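SusD-like carbohydrate binding protein (Bacteroides vulgatus, PDB 3LEW) probably binds carbohydrate at the bacterial outer membrane, as a member of the SusD family thought to take part in nutrient binding. Local coordinates at residues A[134-142]-A[464-472]; A[163-172]-A[480-488]. All blocks are in the same frame, centred on the assembly; numbering follows the deposited sequence. Where two conformers were deposited one is given.

Contact 1 of 2, residues A[134-142]-A[464-472]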
loop_
_atom_site.group_PDB
_atom_site.type_symbol
_atom_site.label_atom_id
_atom_site.label_comp_id
_atom_site.label_asym_id
_atom_site.label_seq_id
_atom_site.Cartn_x
_atom_site.Cartn_y
_atom_site.Cartn_z
ATOM N N SER A 134 -2.548 -10.854 1.277
ATOM C CA SER A 134 -3.480 -9.864 0.706
ATOM C C SER A 134 -3.388 -9.686 -0.795
ATOM O O SER A 134 -4.311 -9.097 -1.373
ATOM C CB SER A 134 -3.320 -8.504 1.412
ATOM O OG SER A 134 -2.019 -7.946 1.265
ATOM N N CYS A 135 -2.305 -10.137 -1.445
ATOM C CA CYS A 135 -2.026 -9.934 -2.870
ATOM C C CYS A 135 -1.994 -11.213 -3.734
ATOM O O CYS A 135 -2.134 -11.143 -4.927
ATOM C CB CYS A 135 -0.646 -9.290 -3.019
ATOM S SG CYS A 135 -0.561 -7.582 -2.459
ATOM N N TYR A 136 -1.705 -12.366 -3.124
ATOM C CA TYR A 136 -1.464 -13.621 -3.867
ATOM C C TYR A 136 -2.639 -14.614 -3.893
ATOM O O TYR A 136 -2.519 -15.741 -4.441
ATOM C CB TYR A 136 -0.206 -14.328 -3.315
ATOM C CG TYR A 136 1.095 -13.669 -3.704
ATOM C CD1 TYR A 136 1.488 -12.428 -3.159
ATOM C CD2 TYR A 136 1.891 -14.220 -4.685
ATOM C CE1 TYR A 136 2.691 -11.780 -3.529
ATOM C CE2 TYR A 136 3.073 -13.587 -5.072
ATOM C CZ TYR A 136 3.454 -12.355 -4.495
ATOM O OH TYR A 136 4.609 -11.810 -4.888
ATOM N N SER A 137 -3.760 -14.213 -3.306
ATOM C CA SER A 137 -4.962 -15.026 -3.286
ATOM C C SER A 137 -6.169 -14.081 -3.307
ATOM O O SER A 137 -6.090 -12.918 -2.882
ATOM C CB SER A 137 -5.051 -15.832 -2.003
ATOM O OG SER A 137 -3.908 -16.641 -1.712
ATOM N N PHE A 138 -7.289 -14.598 -3.771
ATOM C CA PHE A 138 -8.566 -13.903 -3.599
ATOM C C PHE A 138 -8.951 -13.867 -2.110
ATOM O O PHE A 138 -8.280 -14.487 -1.238
ATOM C CB PHE A 138 -9.688 -14.548 -4.443
ATOM C CG PHE A 138 -9.413 -14.517 -5.917
ATOM C CD1 PHE A 138 -9.224 -13.300 -6.567
ATOM C CD2 PHE A 138 -9.324 -15.690 -6.648
ATOM C CE1 PHE A 138 -8.991 -13.246 -7.926
ATOM C CE2 PHE A 138 -9.067 -15.660 -8.012
ATOM C CZ PHE A 138 -8.926 -14.426 -8.655
ATOM N N ALA A 139 -9.966 -13.068 -1.815
ATOM C CA ALA A 139 -10.406 -12.809 -0.420
ATOM C C ALA A 139 -10.532 -14.101 0.385
ATOM O O ALA A 139 -10.920 -15.166 -0.137
ATOM C CB ALA A 139 -11.723 -12.062 -0.411
ATOM N N ILE A 140 -10.247 -13.982 1.677
ATOM C CA ILE A 140 -10.327 -15.118 2.585
ATOM C C ILE A 140 -11.740 -15.732 2.634
ATOM O O ILE A 140 -11.885 -16.928 2.899
ATOM C CB ILE A 140 -9.787 -14.677 3.978
ATOM C CG1 ILE A 140 -9.489 -15.879 4.837
ATOM C CG2 ILE A 140 -10.765 -13.740 4.681
ATOM C CD1 ILE A 140 -8.823 -15.542 6.196
ATOM N N ASP A 141 -12.786 -14.941 2.378
ATOM C CA ASP A 141 -14.144 -15.470 2.365
ATOM C C ASP A 141 -14.611 -15.902 0.977
ATOM O O ASP A 141 -15.677 -16.470 0.850
ATOM C CB ASP A 141 -15.167 -14.514 3.013
ATOM C CG ASP A 141 -15.319 -13.198 2.275
ATOM O OD1 ASP A 141 -14.328 -12.690 1.727
ATOM O OD2 ASP A 141 -16.456 -12.659 2.288
ATOM N N LYS A 142 -13.779 -15.697 -0.038
ATOM C CA LYS A 142 -14.048 -16.196 -1.378
ATOM C C LYS A 142 -13.664 -17.677 -1.390
ATOM O O LYS A 142 -14.477 -18.526 -1.716
ATOM C CB LYS A 142 -13.246 -15.402 -2.388
ATOM C CG LYS A 142 -13.552 -15.683 -3.830
ATOM C CD LYS A 142 -12.775 -16.834 -4.425
ATOM C CE LYS A 142 -12.711 -16.733 -5.975
ATOM N NZ LYS A 142 -12.234 -18.050 -6.560
ATOM N N ASN A 464 -12.999 -10.749 -8.631
ATOM C CA ASN A 464 -12.289 -12.007 -8.528
ATOM C C ASN A 464 -11.674 -12.461 -9.853
ATOM O O ASN A 464 -11.713 -13.651 -10.220
ATOM C CB ASN A 464 -13.199 -13.082 -7.956
ATOM C CG ASN A 464 -13.698 -12.778 -6.543
ATOM O OD1 ASN A 464 -13.011 -12.155 -5.727
ATOM N ND2 ASN A 464 -14.916 -13.244 -6.247
ATOM N N SER A 465 -11.110 -11.514 -10.578
ATOM C CA SER A 465 -10.415 -11.815 -11.843
ATOM C C SER A 465 -8.999 -12.287 -11.606
ATOM O O SER A 465 -8.297 -11.729 -10.764
ATOM C CB SER A 465 -10.373 -10.542 -12.711
ATOM O OG SER A 465 -9.588 -10.715 -13.892
ATOM N N LYS A 466 -8.553 -13.234 -12.438
ATOM C CA LYS A 466 -7.141 -13.617 -12.495
ATOM C C LYS A 466 -6.211 -12.431 -12.674
ATOM O O LYS A 466 -5.084 -12.473 -12.234
ATOM C CB LYS A 466 -6.891 -14.643 -13.632
ATOM C CG LYS A 466 -6.951 -14.103 -15.037
ATOM C CD LYS A 466 -6.990 -15.250 -16.079
ATOM C CE LYS A 466 -6.888 -14.707 -17.505
ATOM N NZ LYS A 466 -7.013 -15.776 -18.577
ATOM N N TYR A 467 -6.684 -11.370 -13.317
ATOM C CA TYR A 467 -5.833 -10.215 -13.563
ATOM C C TYR A 467 -5.496 -9.394 -12.303
ATOM O O TYR A 467 -4.626 -8.521 -12.347
ATOM C CB TYR A 467 -6.431 -9.325 -14.657
ATOM C CG TYR A 467 -6.414 -9.970 -16.019
ATOM C CD1 TYR A 467 -5.227 -10.043 -16.750
ATOM C CD2 TYR A 467 -7.588 -10.504 -16.604
ATOM C CE1 TYR A 467 -5.183 -10.646 -17.997
ATOM C CE2 TYR A 467 -7.548 -11.100 -17.852
ATOM C CZ TYR A 467 -6.341 -11.172 -18.540
ATOM O OH TYR A 467 -6.282 -11.706 -19.800
ATOM N N TYR A 468 -6.196 -9.663 -11.193
ATOM C CA TYR A 468 -5.950 -8.944 -9.954
ATOM C C TYR A 468 -4.811 -9.519 -9.120
ATOM O O TYR A 468 -4.315 -8.835 -8.267
ATOM C CB TYR A 468 -7.207 -8.916 -9.086
ATOM C CG TYR A 468 -8.426 -8.231 -9.679
ATOM C CD1 TYR A 468 -8.300 -7.164 -10.584
ATOM C CD2 TYR A 468 -9.709 -8.534 -9.214
ATOM C CE1 TYR A 468 -9.421 -6.538 -11.106
ATOM C CE2 TYR A 468 -10.865 -7.921 -9.768
ATOM C CZ TYR A 468 -10.704 -6.882 -10.676
ATOM O OH TYR A 468 -11.814 -6.227 -11.220
ATOM N N LEU A 469 -4.466 -10.796 -9.299
ATOM C CA LEU A 469 -3.544 -11.411 -8.319
ATOM C C LEU A 469 -2.077 -11.378 -8.669
ATOM O O LEU A 469 -1.688 -11.601 -9.842
ATOM C CB LEU A 469 -3.947 -12.855 -8.046
ATOM C CG LEU A 469 -5.352 -13.125 -7.554
ATOM C CD1 LEU A 469 -5.494 -14.681 -7.276
ATOM C CD2 LEU A 469 -5.644 -12.303 -6.343
ATOM N N TYR A 470 -1.242 -11.148 -7.653
ATOM C CA TYR A 470 0.197 -11.409 -7.804
ATOM C C TYR A 470 0.375 -12.935 -7.891
ATOM O O TYR A 470 -0.498 -13.705 -7.433
ATOM C CB TYR A 470 1.001 -10.867 -6.641
ATOM C CG TYR A 470 1.178 -9.342 -6.606
ATOM C CD1 TYR A 470 0.096 -8.479 -6.496
ATOM C CD2 TYR A 470 2.451 -8.796 -6.553
ATOM C CE1 TYR A 470 0.278 -7.049 -6.383
ATOM C CE2 TYR A 470 2.644 -7.417 -6.462
ATOM C CZ TYR A 470 1.556 -6.555 -6.392
ATOM O OH TYR A 470 1.815 -5.189 -6.262
ATOM N N ARG A 471 1.422 -13.355 -8.579
ATOM C CA ARG A 471 1.681 -14.761 -8.892
ATOM C C ARG A 471 3.008 -15.284 -8.372
ATOM O O ARG A 471 4.044 -14.656 -8.445
ATOM C CB ARG A 471 1.657 -14.926 -10.413
ATOM C CG ARG A 471 0.324 -14.494 -11.022
ATOM C CD ARG A 471 0.268 -14.745 -12.512
ATOM N NE ARG A 471 0.299 -16.173 -12.831
ATOM C CZ ARG A 471 0.149 -16.685 -14.046
ATOM N NH1 ARG A 471 -0.033 -15.891 -15.104
ATOM N NH2 ARG A 471 0.180 -18.022 -14.211
ATOM N N ILE A 472 2.973 -16.505 -7.861
ATOM C CA ILE A 472 4.197 -17.234 -7.570
ATOM C C ILE A 472 5.042 -17.239 -8.853
ATOM O O ILE A 472 4.517 -17.408 -9.989
ATOM C CB ILE A 472 3.868 -18.656 -7.080
ATOM C CG1 ILE A 472 3.052 -18.587 -5.776
ATOM C CG2 ILE A 472 5.139 -19.458 -6.938
ATOM C CD1 ILE A 472 2.319 -19.858 -5.347
HETATM O O HOH W 1 5.661 -12.858 -7.081
HETATM O O HOH W 2 -10.973 -11.565 -4.055
#
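Cys135, at the C-terminal end of helix 111-135, meets Tyr470 through both backbone and side chain. Its carbonyl O accepts a hydrogen bond from Tyr470 N at 2.9 Å, the one direct hydrogen bond between 134-142 and 464-472. Cys135 CB rests 3.6 Å from Tyr470 CD1, and, in the conformer described, Cys135 SG lies obliquely 4.5 Å from the centroid of the Tyr470 ring in a sulfur-aromatic contact. With CG beside its backbone N (chi1 -74°), Tyr136 lays a ring face against Tyr470 CB, which stands 3.5 Å from the ring centroid, almost on the normal, as a CH-pi contact. The two ring planes are inclined at 41°. At the ring edge, Tyr136 OH donates to a water 2.6 Å from that oxygen; the water in turn donates to Arg471 O, and Ser86 also bonds the hydroxyl. Ser137 adds its carbonyl O, which touches Leu469 CD2, while its OG bonds Val147 O. Phe138 is the wedge: Leu469 CD1 sits over the ring centre, 3.7 Å from the centroid, Asn464 CB lies over the opposite face toward the rim, and Ser465 O approaches the edge, 3.3 Å from Phe138 CE1. Ala139 N reaches Asn464 OD1 through a second bridging water. Lys142 runs alongside the Asn464 amide, the two side chains pointing opposite ways; its CG packs beside Asn464 ND2, which hydrogen-bonds Gln416 OE1. The contact joins the starch-binding-associating region (end of helix 111-135 and the loop after it) to the SusD-family region (loop before helix 474-479), and neighbours enclose it: Cys135 and Leu469 lean on helix 408-414, Tyr470 and Ile472 on helix 81-103, and Ser137 bonds strand 147-149.

Contact 2 of 2, residues A[163-172]-A[480-488]; sequences EGKPASSVSE and NKNLYKDHP
Asn480 bonds Lys165 and packs closely on Gly164 from an Asx turn just beyond helix 474-479, while at the far end of the contact a capping box starts helix 170-187; the contact thus ties that helix and the short strand before it to a loop near the C terminus. Followed outward, Asn480 CB lies 4.3 Å from Gly164 CA. With CG anti to the backbone N (chi1 -177°), the amide is directed across the interface, and OD1 comes within 2.9 Å of that same Gly164 CA. This oxygen also accepts from Asn482 N at 3.1 Å, closing the Asx turn. At the other branch, ND2 donates to Lys165 O at 2.8 Å in a nearly straight bond (178°). The acceptor lies in the plane of the Asn480 amide, yet the donor stands above the plane of the Lys165 carbonyl. Glu476 OE2 bonds ND2 as well; with Asn482 N on OD1, both ends of the amide are engaged.

Farther along, Pro166 settles against the second of two overlapping type I turns and Asp486 just after it: its CA makes a CA-H...O contact with Asn482 O, and its CB and CG touch a carboxylate oxygen of Asp486. Ala167 N then bonds Leu483 O at 2.8 Å. A water donates to both Ala167 O and Leu483 O and accepts from His487 N, bridging the two segments. Ser169 lies at the N-cap, where its OG accepts from Glu172 N and Glu172 OE1 accepts from Ser169 N on the anti side of the carboxylate. The cap residue also lays its CB over one face of the His487 ring, 4.0 Å from the centroid, while Ala167 O meets the edge of that ring. The last link is a water in the imidazole plane, 2.8 Å from His487 NE2, which donates to the capping oxygen Glu172 OE1.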
loop_
_atom_site.group_PDB
_atom_site.type_symbol
_atom_site.label_atom_id
_atom_site.label_comp_id
_atom_site.label_asym_id
_atom_site.label_seq_id
_atom_site.Cartn_x
_atom_site.Cartn_y
_atom_site.Cartn_z
ATOM N N GLU A 163 14.535 -29.275 -0.165
ATOM C CA GLU A 163 13.501 -29.735 -1.085
ATOM C C GLU A 163 12.399 -28.731 -0.778
ATOM O O GLU A 163 12.415 -28.119 0.291
ATOM C CB GLU A 163 13.073 -31.189 -0.822
ATOM C CG GLU A 163 12.225 -31.415 0.416
ATOM C CD GLU A 163 11.778 -32.865 0.565
ATOM O OE1 GLU A 163 12.601 -33.718 0.968
ATOM O OE2 GLU A 163 10.594 -33.158 0.282
ATOM N N GLY A 164 11.453 -28.523 -1.679
ATOM C CA GLY A 164 10.506 -27.440 -1.481
ATOM C C GLY A 164 9.507 -27.612 -0.344
ATOM O O GLY A 164 9.083 -28.724 -0.057
ATOM N N LYS A 165 9.118 -26.500 0.271
ATOM C CA LYS A 165 7.947 -26.471 1.180
ATOM C C LYS A 165 6.607 -26.155 0.438
ATOM O O LYS A 165 6.531 -25.168 -0.254
ATOM C CB LYS A 165 8.188 -25.433 2.242
ATOM C CG LYS A 165 7.282 -25.535 3.415
ATOM C CD LYS A 165 7.956 -25.030 4.712
ATOM C CE LYS A 165 7.062 -25.236 5.937
ATOM N NZ LYS A 165 5.609 -24.831 5.721
ATOM N N PRO A 166 5.558 -26.981 0.633
ATOM C CA PRO A 166 4.282 -26.668 -0.012
ATOM C C PRO A 166 3.756 -25.322 0.409
ATOM O O PRO A 166 3.924 -24.940 1.562
ATOM C CB PRO A 166 3.352 -27.777 0.483
ATOM C CG PRO A 166 4.259 -28.911 0.853
ATOM C CD PRO A 166 5.462 -28.214 1.437
ATOM N N ALA A 167 3.128 -24.594 -0.525
ATOM C CA ALA A 167 2.454 -23.371 -0.186
ATOM C C ALA A 167 1.333 -23.679 0.838
ATOM O O ALA A 167 0.685 -24.733 0.772
ATOM C CB ALA A 167 1.847 -22.737 -1.450
ATOM N N SER A 168 1.139 -22.744 1.754
ATOM C CA SER A 168 0.008 -22.715 2.698
ATOM C C SER A 168 -1.154 -21.975 2.060
ATOM O O SER A 168 -0.962 -21.317 1.059
ATOM C CB SER A 168 0.417 -22.012 3.980
ATOM O OG SER A 168 1.406 -22.776 4.631
ATOM N N SER A 169 -2.328 -22.051 2.682
ATOM C CA SER A 169 -3.541 -21.419 2.161
ATOM C C SER A 169 -3.602 -19.979 2.602
ATOM O O SER A 169 -2.891 -19.553 3.537
ATOM C CB SER A 169 -4.799 -22.066 2.685
ATOM O OG SER A 169 -4.927 -21.876 4.094
ATOM N N VAL A 170 -4.497 -19.234 1.953
ATOM C CA VAL A 170 -4.680 -17.821 2.308
ATOM C C VAL A 170 -5.088 -17.660 3.773
ATOM O O VAL A 170 -4.543 -16.763 4.467
ATOM C CB VAL A 170 -5.672 -17.095 1.338
ATOM C CG1 VAL A 170 -7.038 -17.803 1.296
ATOM C CG2 VAL A 170 -5.812 -15.592 1.706
ATOM N N SER A 171 -5.943 -18.541 4.295
ATOM C CA SER A 171 -6.320 -18.474 5.718
ATOM C C SER A 171 -5.088 -18.709 6.611
ATOM O O SER A 171 -4.899 -18.030 7.629
ATOM C CB SER A 171 -7.396 -19.504 6.063
ATOM O OG SER A 171 -8.631 -19.215 5.434
ATOM N N GLU A 172 -4.254 -19.672 6.222
ATOM C CA GLU A 172 -3.064 -19.991 7.012
ATOM C C GLU A 172 -2.027 -18.858 7.005
ATOM O O GLU A 172 -1.400 -18.577 8.031
ATOM C CB GLU A 172 -2.433 -21.287 6.533
ATOM C CG GLU A 172 -3.247 -22.504 6.871
ATOM C CD GLU A 172 -2.807 -23.786 6.181
ATOM O OE1 GLU A 172 -2.151 -23.719 5.111
ATOM O OE2 GLU A 172 -3.211 -24.862 6.699
ATOM N N ASN A 480 10.738 -25.397 -6.489
ATOM C CA ASN A 480 9.980 -25.992 -5.393
ATOM C C ASN A 480 9.082 -27.088 -5.916
ATOM O O ASN A 480 7.988 -26.840 -6.378
ATOM C CB ASN A 480 9.208 -24.881 -4.627
ATOM C CG ASN A 480 8.441 -25.397 -3.413
ATOM O OD1 ASN A 480 8.297 -26.595 -3.222
ATOM N ND2 ASN A 480 7.955 -24.467 -2.586
ATOM N N LYS A 481 9.532 -28.335 -5.812
ATOM C CA LYS A 481 8.815 -29.444 -6.417
ATOM C C LYS A 481 7.555 -29.799 -5.660
ATOM O O LYS A 481 6.723 -30.510 -6.181
ATOM C CB LYS A 481 9.718 -30.667 -6.555
ATOM C CG LYS A 481 11.018 -30.369 -7.354
ATOM C CD LYS A 481 10.740 -30.344 -8.830
ATOM C CE LYS A 481 12.047 -30.411 -9.641
ATOM N NZ LYS A 481 12.907 -29.238 -9.534
ATOM N N ASN A 482 7.411 -29.299 -4.437
ATOM C CA ASN A 482 6.232 -29.589 -3.614
ATOM C C ASN A 482 5.229 -28.430 -3.474
ATOM O O ASN A 482 4.309 -28.478 -2.634
ATOM C CB ASN A 482 6.728 -29.970 -2.232
ATOM C CG ASN A 482 7.646 -31.206 -2.257
ATOM O OD1 ASN A 482 8.773 -31.145 -1.769
ATOM N ND2 ASN A 482 7.189 -32.278 -2.853
ATOM N N LEU A 483 5.435 -27.376 -4.270
ATOM C CA LEU A 483 4.729 -26.123 -4.106
ATOM C C LEU A 483 3.210 -26.279 -3.954
ATOM O O LEU A 483 2.609 -25.667 -3.065
ATOM C CB LEU A 483 5.039 -25.227 -5.313
ATOM C CG LEU A 483 4.486 -23.820 -5.332
ATOM C CD1 LEU A 483 4.933 -23.012 -4.120
ATOM C CD2 LEU A 483 4.909 -23.164 -6.677
ATOM N N TYR A 484 2.594 -27.096 -4.832
ATOM C CA TYR A 484 1.135 -27.210 -4.905
ATOM C C TYR A 484 0.637 -28.525 -4.322
ATOM O O TYR A 484 -0.462 -28.986 -4.657
ATOM C CB TYR A 484 0.662 -27.089 -6.367
ATOM C CG TYR A 484 0.973 -25.745 -6.969
ATOM C CD1 TYR A 484 0.422 -24.594 -6.435
ATOM C CD2 TYR A 484 1.859 -25.610 -8.045
ATOM C CE1 TYR A 484 0.712 -23.331 -6.969
ATOM C CE2 TYR A 484 2.167 -24.342 -8.592
ATOM C CZ TYR A 484 1.605 -23.224 -8.047
ATOM O OH TYR A 484 1.888 -21.975 -8.592
ATOM N N LYS A 485 1.447 -29.145 -3.479
ATOM C CA LYS A 485 1.088 -30.425 -2.910
ATOM C C LYS A 485 -0.178 -30.392 -2.031
ATOM O O LYS A 485 -1.005 -31.328 -2.119
ATOM C CB LYS A 485 2.245 -30.976 -2.096
ATOM C CG LYS A 485 2.060 -32.411 -1.668
ATOM C CD LYS A 485 3.212 -32.832 -0.737
ATOM C CE LYS A 485 3.047 -34.267 -0.229
ATOM N NZ LYS A 485 4.032 -34.579 0.864
ATOM N N ASP A 486 -0.303 -29.378 -1.188
ATOM C CA ASP A 486 -1.395 -29.306 -0.217
ATOM C C ASP A 486 -2.585 -28.506 -0.764
ATOM O O ASP A 486 -3.746 -28.800 -0.430
ATOM C CB ASP A 486 -0.920 -28.715 1.100
ATOM C CG ASP A 486 0.073 -29.602 1.822
ATOM O OD1 ASP A 486 0.078 -30.823 1.600
ATOM O OD2 ASP A 486 0.849 -29.063 2.610
ATOM N N HIS A 487 -2.289 -27.484 -1.567
ATOM C CA HIS A 487 -3.315 -26.598 -2.143
ATOM C C HIS A 487 -2.982 -26.402 -3.609
ATOM O O HIS A 487 -1.916 -25.899 -3.945
ATOM C CB HIS A 487 -3.320 -25.273 -1.393
ATOM C CG HIS A 487 -3.545 -25.440 0.076
ATOM N ND1 HIS A 487 -4.762 -25.849 0.597
ATOM C CD2 HIS A 487 -2.692 -25.336 1.132
ATOM C CE1 HIS A 487 -4.645 -25.975 1.913
ATOM N NE2 HIS A 487 -3.400 -25.673 2.262
ATOM N N PRO A 488 -3.901 -26.784 -4.509
ATOM C CA PRO A 488 -3.563 -26.727 -5.915
ATOM C C PRO A 488 -3.523 -25.317 -6.522
ATOM O O PRO A 488 -4.196 -24.401 -6.060
ATOM C CB PRO A 488 -4.706 -27.503 -6.582
ATOM C CG PRO A 488 -5.879 -27.282 -5.653
ATOM C CD PRO A 488 -5.226 -27.398 -4.279
HETATM O O HOH W 3 11.861 -29.111 -4.370
HETATM O O HOH W 4 0.557 -26.555 -1.376
HETATM O O HOH W 5 0.892 -26.525 3.240
HETATM O O HOH W 6 -1.588 -26.139 4.293
#

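Overall arrangement
From the N terminus, the chain leaves helix 111-135 through 134-142, forms the small antiparallel sheet of strands 147-149 and 168-169, and enters helix 170-187 through 163-172. Nearly 300 residues later it returns as 464-472, closing the first loop at contact 1, and after helix 474-479 as 480-488, closing the second at contact 2. The segments alternate, so the two long loops cross rather than nest. With centres about 16 Å apart, the contacts also touch: Ile140 packs on Ser171, Ser137 on Val170, and Ile472 on Leu483 and Tyr484. Together they fasten the C-terminal segments to two N-terminal helices and the small sheet between them.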